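Ribulose-bisphosphate carboxylase (Alicyclobacillus acidocaldarius subsp. acidocaldarius, PDB 4NAS) belongs to the ribulose bisphosphate carboxylase large-chain family, joining an N-terminal domain to a TIM-barrel catalytic domain that carries a calcium site in this crystal structure. Local coordinates at residues 54-59 with 83-88; 144-149 with 357-362; 338-343 with 376-381. All coordinates share one frame; numbering follows the deposited sequence.

Contact 1: 54-59 with 83-88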
loop_
_atom_site.group_PDB
_atom_site.type_symbol
_atom_site.label_atom_id
_atom_site.label_comp_id
_atom_site.label_asym_id
_atom_site.label_seq_id
_atom_site.Cartn_x
_atom_site.Cartn_y
_atom_site.Cartn_z
ATOM N N ALA B 54 -12.620 8.726 28.148
ATOM C CA ALA B 54 -13.332 9.621 27.240
ATOM C C ALA B 54 -12.383 10.427 26.364
ATOM O O ALA B 54 -12.676 10.689 25.199
ATOM C CB ALA B 54 -14.255 10.552 28.022
ATOM N N LYS B 55 -11.239 10.801 26.927
ATOM C CA LYS B 55 -10.253 11.596 26.206
ATOM C C LYS B 55 -9.609 10.828 25.051
ATOM O O LYS B 55 -8.972 11.431 24.193
ATOM C CB LYS B 55 -9.181 12.140 27.162
ATOM C CG LYS B 55 -7.877 11.346 27.171
ATOM C CD LYS B 55 -6.665 12.266 27.088
ATOM C CE LYS B 55 -5.516 11.611 26.323
ATOM N NZ LYS B 55 -4.371 12.551 26.123
ATOM N N HIS B 56 -9.779 9.507 25.033
ATOM C CA HIS B 56 -9.277 8.676 23.944
ATOM C C HIS B 56 -10.359 8.422 22.898
ATOM O O HIS B 56 -10.108 7.785 21.863
ATOM C CB HIS B 56 -8.754 7.334 24.475
ATOM C CG HIS B 56 -7.449 7.435 25.201
ATOM N ND1 HIS B 56 -6.233 7.385 24.552
ATOM C CD2 HIS B 56 -7.169 7.592 26.518
ATOM C CE1 HIS B 56 -5.259 7.498 25.439
ATOM N NE2 HIS B 56 -5.801 7.626 26.641
ATOM N N CYS B 57 -11.569 8.911 23.161
ATOM C CA CYS B 57 -12.670 8.616 22.250
ATOM C C CYS B 57 -12.730 9.608 21.092
ATOM O O CYS B 57 -12.427 10.787 21.260
ATOM C CB CYS B 57 -14.014 8.565 22.990
ATOM S SG CYS B 57 -15.397 8.044 21.935
ATOM N N GLY B 58 -13.137 9.123 19.923
ATOM C CA GLY B 58 -13.300 9.975 18.757
ATOM C C GLY B 58 -14.597 10.762 18.789
ATOM O O GLY B 58 -15.413 10.583 19.700
ATOM N N ARG B 59 -14.781 11.657 17.819
ATOM C CA ARG B 59 -16.009 12.454 17.740
ATOM C C ARG B 59 -16.392 12.750 16.295
ATOM O O ARG B 59 -15.532 12.805 15.416
ATOM C CB ARG B 59 -15.882 13.767 18.526
ATOM C CG ARG B 59 -14.505 14.019 19.106
ATOM C CD ARG B 59 -14.276 15.470 19.474
ATOM N NE ARG B 59 -12.879 15.674 19.849
ATOM C CZ ARG B 59 -11.992 16.346 19.122
ATOM N NH1 ARG B 59 -10.743 16.463 19.551
ATOM N NH2 ARG B 59 -12.350 16.913 17.977
ATOM N N PRO B 83 -8.388 11.254 18.168
ATOM C CA PRO B 83 -7.434 11.838 19.119
ATOM C C PRO B 83 -6.031 11.357 18.806
ATOM O O PRO B 83 -5.845 10.170 18.548
ATOM C CB PRO B 83 -7.891 11.261 20.468
ATOM C CG PRO B 83 -9.344 10.987 20.289
ATOM C CD PRO B 83 -9.503 10.561 18.839
ATOM N N VAL B 84 -5.058 12.260 18.818
ATOM C CA VAL B 84 -3.697 11.914 18.401
ATOM C C VAL B 84 -3.024 10.965 19.395
ATOM O O VAL B 84 -2.081 10.245 19.057
ATOM C CB VAL B 84 -2.856 13.203 18.223
ATOM C CG1 VAL B 84 -1.370 12.896 17.988
ATOM C CG2 VAL B 84 -3.421 14.006 17.078
ATOM N N ALA B 85 -3.542 10.944 20.620
ATOM C CA ALA B 85 -2.978 10.111 21.662
ATOM C C ALA B 85 -3.108 8.629 21.377
ATOM O O ALA B 85 -2.458 7.828 22.040
ATOM C CB ALA B 85 -3.609 10.442 23.007
ATOM N N ASN B 86 -3.945 8.253 20.410
ATOM C CA ASN B 86 -4.082 6.841 20.059
ATOM C C ASN B 86 -3.101 6.382 18.986
ATOM O O ASN B 86 -3.026 5.184 18.679
ATOM C CB ASN B 86 -5.506 6.515 19.602
ATOM C CG ASN B 86 -6.519 6.867 20.633
ATOM O OD1 ASN B 86 -6.198 6.954 21.822
ATOM N ND2 ASN B 86 -7.752 7.093 20.200
ATOM N N LEU B 87 -2.365 7.334 18.416
ATOM C CA LEU B 87 -1.400 7.021 17.364
ATOM C C LEU B 87 -0.025 6.834 18.010
ATOM O O LEU B 87 0.144 7.046 19.220
ATOM C CB LEU B 87 -1.388 8.108 16.266
ATOM C CG LEU B 87 -2.746 8.382 15.597
ATOM C CD1 LEU B 87 -2.649 9.410 14.468
ATOM C CD2 LEU B 87 -3.379 7.100 15.072
ATOM N N ASN B 88 0.953 6.424 17.210
ATOM C CA ASN B 88 2.283 6.118 17.736
ATOM C C ASN B 88 3.374 6.686 16.845
ATOM O O ASN B 88 4.493 6.208 16.880
ATOM C CB ASN B 88 2.482 4.594 17.905
ATOM C CG ASN B 88 2.564 3.848 16.559
ATOM O OD1 ASN B 88 2.485 4.466 15.494
ATOM N ND2 ASN B 88 2.735 2.525 16.608
#
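Pro83 sets its ring against the backbone of the type I turn Ala54-Cys57 and of Gly58, its CG only 3.2 Å from Cys57 O, while its CD reaches Gly58 CA at 3.8 Å. The amide of Asn86 grips His56 twice. His56 ND1 donates to Asn86 OD1 over 2.8 Å, in the plane of the imidazole. Asn86 ND2 donates to His56 O, at 3.0 Å and 170°, meeting a lone pair in the carbonyl plane. CG of Asn86 stands anti to its carbonyl carbon (chi1 -57°). The amide and imidazole planes are nearly coplanar, 13° apart, as the two in-plane bonds require. Paired bonds of this kind fix which end of the amide is oxygen and hold the imidazole's rotation. The other nitrogen, His56 NE2, is hydrogen-bonded to Tyr186 OH of the second subunit, and Asn86 packs on Ala153 of that subunit, so the pair lies at the interface. At the margin, Lys55 NZ passes 3.8 Å from Ala85 CB. The contact joins two loops of the N-terminal domain: one links helix 47-54 to strand 59-68, the other leads from the adjacent antiparallel strand 73-83 to helix 91-99.

Contact 2: 144-149 with 357-362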
loop_
_atom_site.group_PDB
_atom_site.type_symbol
_atom_site.label_atom_id
_atom_site.label_comp_id
_atom_site.label_asym_id
_atom_site.label_seq_id
_atom_site.Cartn_x
_atom_site.Cartn_y
_atom_site.Cartn_z
ATOM N N LEU B 144 14.842 22.818 -12.914
ATOM C CA LEU B 144 15.836 21.789 -13.141
ATOM C C LEU B 144 15.395 20.943 -14.322
ATOM O O LEU B 144 14.212 20.927 -14.662
ATOM C CB LEU B 144 15.945 20.920 -11.895
ATOM C CG LEU B 144 16.896 21.404 -10.798
ATOM C CD1 LEU B 144 16.405 22.651 -10.080
ATOM C CD2 LEU B 144 17.123 20.262 -9.820
ATOM N N VAL B 145 16.325 20.235 -14.949
ATOM C CA VAL B 145 15.969 19.406 -16.101
ATOM C C VAL B 145 16.356 17.975 -15.796
ATOM O O VAL B 145 17.501 17.708 -15.416
ATOM C CB VAL B 145 16.689 19.860 -17.412
ATOM C CG1 VAL B 145 16.332 18.952 -18.575
ATOM C CG2 VAL B 145 16.350 21.317 -17.754
HETATM N N MSE B 146 15.395 17.067 -15.943
HETATM C CA MSE B 146 15.642 15.652 -15.693
HETATM C C MSE B 146 15.316 14.783 -16.913
HETATM O O MSE B 146 14.275 14.967 -17.545
HETATM C CB MSE B 146 14.844 15.179 -14.474
HETATM C CG MSE B 146 15.015 13.700 -14.136
HETATM SE SE MSE B 146 14.211 13.376 -12.365
HETATM C CE MSE B 146 12.372 13.703 -12.859
ATOM N N SER B 147 16.226 13.865 -17.247
ATOM C CA SER B 147 16.020 12.893 -18.338
ATOM C C SER B 147 15.783 11.484 -17.758
ATOM O O SER B 147 16.213 11.175 -16.646
ATOM C CB SER B 147 17.204 12.914 -19.334
ATOM O OG SER B 147 16.954 12.117 -20.486
ATOM N N ILE B 148 15.037 10.648 -18.477
ATOM C CA ILE B 148 14.790 9.283 -18.030
ATOM C C ILE B 148 15.322 8.278 -19.046
ATOM O O ILE B 148 15.042 8.409 -20.233
ATOM C CB ILE B 148 13.276 9.019 -17.854
ATOM C CG1 ILE B 148 12.650 10.075 -16.935
ATOM C CG2 ILE B 148 13.041 7.602 -17.360
ATOM C CD1 ILE B 148 11.165 10.309 -17.150
ATOM N N PHE B 149 16.072 7.281 -18.579
ATOM C CA PHE B 149 16.535 6.174 -19.426
ATOM C C PHE B 149 15.403 5.596 -20.258
ATOM O O PHE B 149 14.355 5.247 -19.732
ATOM C CB PHE B 149 17.138 5.041 -18.583
ATOM C CG PHE B 149 18.591 5.203 -18.312
ATOM C CD1 PHE B 149 19.032 6.015 -17.278
ATOM C CD2 PHE B 149 19.531 4.560 -19.102
ATOM C CE1 PHE B 149 20.393 6.175 -17.048
ATOM C CE2 PHE B 149 20.880 4.717 -18.859
ATOM C CZ PHE B 149 21.307 5.522 -17.833
ATOM N N VAL B 357 10.909 20.688 -11.452
ATOM C CA VAL B 357 11.768 19.809 -12.230
ATOM C C VAL B 357 11.069 19.532 -13.553
ATOM O O VAL B 357 9.930 19.062 -13.557
ATOM C CB VAL B 357 12.033 18.485 -11.523
ATOM C CG1 VAL B 357 12.910 17.585 -12.404
ATOM C CG2 VAL B 357 12.694 18.730 -10.148
ATOM N N LEU B 358 11.734 19.854 -14.668
ATOM C CA LEU B 358 11.227 19.485 -15.980
ATOM C C LEU B 358 11.507 17.996 -16.162
ATOM O O LEU B 358 12.638 17.573 -16.389
ATOM C CB LEU B 358 11.829 20.352 -17.110
ATOM C CG LEU B 358 11.463 21.841 -17.032
ATOM C CD1 LEU B 358 12.418 22.702 -17.857
ATOM C CD2 LEU B 358 10.010 22.087 -17.442
ATOM N N ASN B 359 10.447 17.212 -15.995
ATOM C CA ASN B 359 10.515 15.763 -15.964
ATOM C C ASN B 359 10.308 15.248 -17.381
ATOM O O ASN B 359 9.196 14.906 -17.773
ATOM C CB ASN B 359 9.412 15.254 -15.020
ATOM C CG ASN B 359 9.495 13.772 -14.740
ATOM O OD1 ASN B 359 10.278 13.061 -15.350
ATOM N ND2 ASN B 359 8.655 13.292 -13.819
ATOM N N ALA B 360 11.379 15.227 -18.165
ATOM C CA ALA B 360 11.260 14.851 -19.564
ATOM C C ALA B 360 11.588 13.375 -19.814
ATOM O O ALA B 360 12.506 12.822 -19.219
ATOM C CB ALA B 360 12.144 15.738 -20.407
ATOM N N GLY B 361 10.836 12.747 -20.707
ATOM C CA GLY B 361 11.133 11.388 -21.126
ATOM C C GLY B 361 11.186 11.304 -22.638
ATOM O O GLY B 361 12.262 11.387 -23.240
ATOM N N GLY B 362 10.015 11.144 -23.254
ATOM C CA GLY B 362 9.899 11.227 -24.699
ATOM C C GLY B 362 10.335 12.592 -25.190
ATOM O O GLY B 362 10.755 12.739 -26.337
#
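Leu358 bonds strand 144-146 through both its polar backbone atoms: its N donates to Leu144 O at 2.7 Å, and its O accepts from Met146 N at 2.8 Å. A third backbone bond, Ala360 N to Met146 O at 3.0 Å, is more bent, with an N-H...O angle of 148°, where the chains pass from strand into loop. Together they hold the strands in parallel register, and axes inclined by 23° agree with neighbouring strands of a twisted sheet.

Side chains divide between two faces. On one, Met146, a selenomethionine, lies beside Asn359 and points the same way. Its CB packs on Val357 CG1 at 3.7 Å, and the bend at chi3 (67°) brings CE to 3.3 Å from Asn359 OD1. Ile148 approaches the same oxygen obliquely, with CD1 at 3.4 Å. The amide's other end, Asn359 ND2, is bonded to Ala335 O, which links this pair to strand 333-337. On the other face Val145 CG2 meets Leu358 CD1 at 4.2 Å, and both residues pack against Ile382 of helix 371-386.

Strand 144-146 is the first strand of the catalytic domain's barrel and 357-359 the last, so this pairing is the closing seam of a TIM barrel. Beyond it, Gly361 occupies the N-cap position of the short helix 362-365, and the Ile148 side chain comes within about 5 Å of a bound calcium ion, as expected at the C-terminal mouth, where TIM barrels carry their active sites.

Contact 3: 338-343 with 376-381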
loop_
_atom_site.group_PDB
_atom_site.type_symbol
_atom_site.label_atom_id
_atom_site.label_comp_id
_atom_site.label_asym_id
_atom_site.label_seq_id
_atom_site.Cartn_x
_atom_site.Cartn_y
_atom_site.Cartn_z
ATOM N N ALA B 338 4.518 13.514 -17.964
ATOM C CA ALA B 338 3.693 13.387 -19.182
ATOM C C ALA B 338 3.352 14.700 -19.899
ATOM O O ALA B 338 2.929 15.675 -19.288
ATOM C CB ALA B 338 2.437 12.537 -18.947
ATOM N N GLY B 339 3.563 14.723 -21.213
ATOM C CA GLY B 339 3.250 15.912 -21.981
ATOM C C GLY B 339 4.247 17.033 -21.754
ATOM O O GLY B 339 3.963 18.191 -22.035
ATOM N N ILE B 340 5.423 16.691 -21.241
ATOM C CA ILE B 340 6.449 17.686 -20.963
ATOM C C ILE B 340 7.361 17.874 -22.186
ATOM O O ILE B 340 8.192 17.023 -22.461
ATOM C CB ILE B 340 7.308 17.244 -19.769
ATOM C CG1 ILE B 340 6.417 16.862 -18.578
ATOM C CG2 ILE B 340 8.340 18.317 -19.404
ATOM C CD1 ILE B 340 5.515 18.000 -18.041
ATOM N N TYR B 341 7.190 18.989 -22.902
ATOM C CA TYR B 341 8.040 19.360 -24.042
ATOM C C TYR B 341 8.465 20.825 -23.972
ATOM O O TYR B 341 7.813 21.621 -23.281
ATOM C CB TYR B 341 7.277 19.126 -25.330
ATOM C CG TYR B 341 6.714 17.740 -25.412
ATOM C CD1 TYR B 341 7.539 16.657 -25.690
ATOM C CD2 TYR B 341 5.364 17.506 -25.189
ATOM C CE1 TYR B 341 7.028 15.383 -25.773
ATOM C CE2 TYR B 341 4.847 16.237 -25.258
ATOM C CZ TYR B 341 5.678 15.175 -25.556
ATOM O OH TYR B 341 5.162 13.892 -25.633
ATOM N N PRO B 342 9.547 21.191 -24.696
ATOM C CA PRO B 342 10.067 22.565 -24.625
ATOM C C PRO B 342 9.014 23.633 -24.901
ATOM O O PRO B 342 9.065 24.694 -24.286
ATOM C CB PRO B 342 11.157 22.577 -25.703
ATOM C CG PRO B 342 11.695 21.177 -25.675
ATOM C CD PRO B 342 10.429 20.327 -25.506
ATOM N N GLY B 343 8.047 23.334 -25.765
ATOM C CA GLY B 343 6.982 24.273 -26.065
ATOM C C GLY B 343 6.092 24.535 -24.862
ATOM O O GLY B 343 5.416 25.560 -24.784
ATOM N N ARG B 376 19.199 20.065 -24.870
ATOM C CA ARG B 376 19.546 21.444 -25.229
ATOM C C ARG B 376 18.276 22.269 -25.438
ATOM O O ARG B 376 18.183 23.406 -24.964
ATOM C CB ARG B 376 20.436 21.489 -26.480
ATOM C CG ARG B 376 21.813 20.889 -26.252
ATOM C CD ARG B 376 22.640 20.874 -27.513
ATOM N NE ARG B 376 23.035 22.218 -27.918
ATOM C CZ ARG B 376 24.137 22.821 -27.493
ATOM N NH1 ARG B 376 24.948 22.191 -26.653
ATOM N NH2 ARG B 376 24.434 24.047 -27.917
ATOM N N ALA B 377 17.304 21.663 -26.129
ATOM C CA ALA B 377 15.979 22.251 -26.364
ATOM C C ALA B 377 15.326 22.842 -25.121
ATOM O O ALA B 377 14.761 23.934 -25.168
ATOM C CB ALA B 377 15.047 21.212 -26.955
ATOM N N PHE B 378 15.371 22.111 -24.013
ATOM C CA PHE B 378 14.752 22.604 -22.792
ATOM C C PHE B 378 15.520 23.811 -22.275
ATOM O O PHE B 378 14.933 24.821 -21.886
ATOM C CB PHE B 378 14.643 21.507 -21.726
ATOM C CG PHE B 378 13.539 20.512 -21.991
ATOM C CD1 PHE B 378 12.222 20.804 -21.642
ATOM C CD2 PHE B 378 13.814 19.278 -22.565
ATOM C CE1 PHE B 378 11.197 19.895 -21.888
ATOM C CE2 PHE B 378 12.802 18.368 -22.813
ATOM C CZ PHE B 378 11.488 18.675 -22.472
ATOM N N PHE B 379 16.839 23.716 -22.285
ATOM C CA PHE B 379 17.655 24.855 -21.909
ATOM C C PHE B 379 17.442 26.085 -22.820
ATOM O O PHE B 379 17.470 27.225 -22.342
ATOM C CB PHE B 379 19.128 24.433 -21.769
ATOM C CG PHE B 379 19.406 23.649 -20.507
ATOM C CD1 PHE B 379 19.488 24.295 -19.276
ATOM C CD2 PHE B 379 19.559 22.272 -20.540
ATOM C CE1 PHE B 379 19.720 23.583 -18.102
ATOM C CE2 PHE B 379 19.795 21.549 -19.358
ATOM C CZ PHE B 379 19.880 22.209 -18.146
ATOM N N ASP B 380 17.174 25.858 -24.107
ATOM C CA ASP B 380 16.856 26.955 -25.035
ATOM C C ASP B 380 15.560 27.696 -24.643
ATOM O O ASP B 380 15.482 28.936 -24.679
ATOM C CB ASP B 380 16.742 26.435 -26.480
ATOM C CG ASP B 380 18.085 25.999 -27.068
ATOM O OD1 ASP B 380 19.122 26.559 -26.660
ATOM O OD2 ASP B 380 18.096 25.100 -27.951
ATOM N N ALA B 381 14.549 26.923 -24.273
ATOM C CA ALA B 381 13.271 27.461 -23.811
ATOM C C ALA B 381 13.403 28.166 -22.467
ATOM O O ALA B 381 12.769 29.192 -22.228
ATOM C CB ALA B 381 12.235 26.342 -23.721
#
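Pro342 lies over one face of the Phe378 ring in a CH-pi contact: its CG stands 3.9 Å from the ring centroid and only 4° off the normal, so the methylene is centred on the aromatic face. Pro342 CD is displaced toward the rim, 3.6 Å from CZ of Phe378, and the two side chains cross at about a right angle. The ring's edge is engaged as well. Ile340 O lies in the ring plane, 3.7 Å from Phe378 CZ, which brings the electron-rich carbonyl to the C-H rim, while Ile340 CG2 approaches Phe378 CE1 at 4.1 Å. No hydrogen bond joins the two segments; the interface is mainly carbon packing, with two loop carbonyl oxygens against C-H groups.

Two alanines one helical turn apart flank the proline. Ala377 CB meets Pro342 CG at 3.6 Å, and Ala381 CB sits 3.6 Å from Pro342 O. Consistent with such small side chains at the interface, the backbones approach closely, with Pro342 CA and Phe378 CA 5.0 Å apart. In Phe378, CG stands anti to the carbonyl carbon (chi1 -76°), which starts the side chain on its way across to the loop.

A second shell confines these groups. Val345 touches both Phe378 and Ala381, Ala360 lies against Phe378, and Leu401 and Ala404 of helix 399-408 pack on Pro342. Tyr341 turns its CB away from the helix, and its ring stacks with Trp408.

The arrangement joins a beta-alpha connection of the TIM barrel to its outer helical layer: the loop from strand 333-337 to helix 345-352, which runs into the 3-10 turn at Pro342, packs against helix 371-386, the long helix that comes after the last barrel strand and the short helix 362-365.

How the contacts relate
Contacts 2 and 3 are buried neighbours in the catalytic domain, their centres about 9 Å apart, whereas contact 1 is only partly buried, lies in the N-terminal domain and is about 44 Å from contact 2, centre to centre. Contacts 2 and 3 form successive layers: Ala360 CB meets Phe378 CE2 at 3.6 Å, and Val145 CG2 meets Phe379 CZ at 3.7 Å, joining the strand seam to helix 371-386. Their chemistry follows their place. Backbone hydrogen bonds define contact 2; contact 3 is mainly carbon packing, with two carbonyl oxygens against C-H groups and no hydrogen bond. Contact 1 relies on side-chain hydrogen bonding between loops, and it alone meets the second subunit.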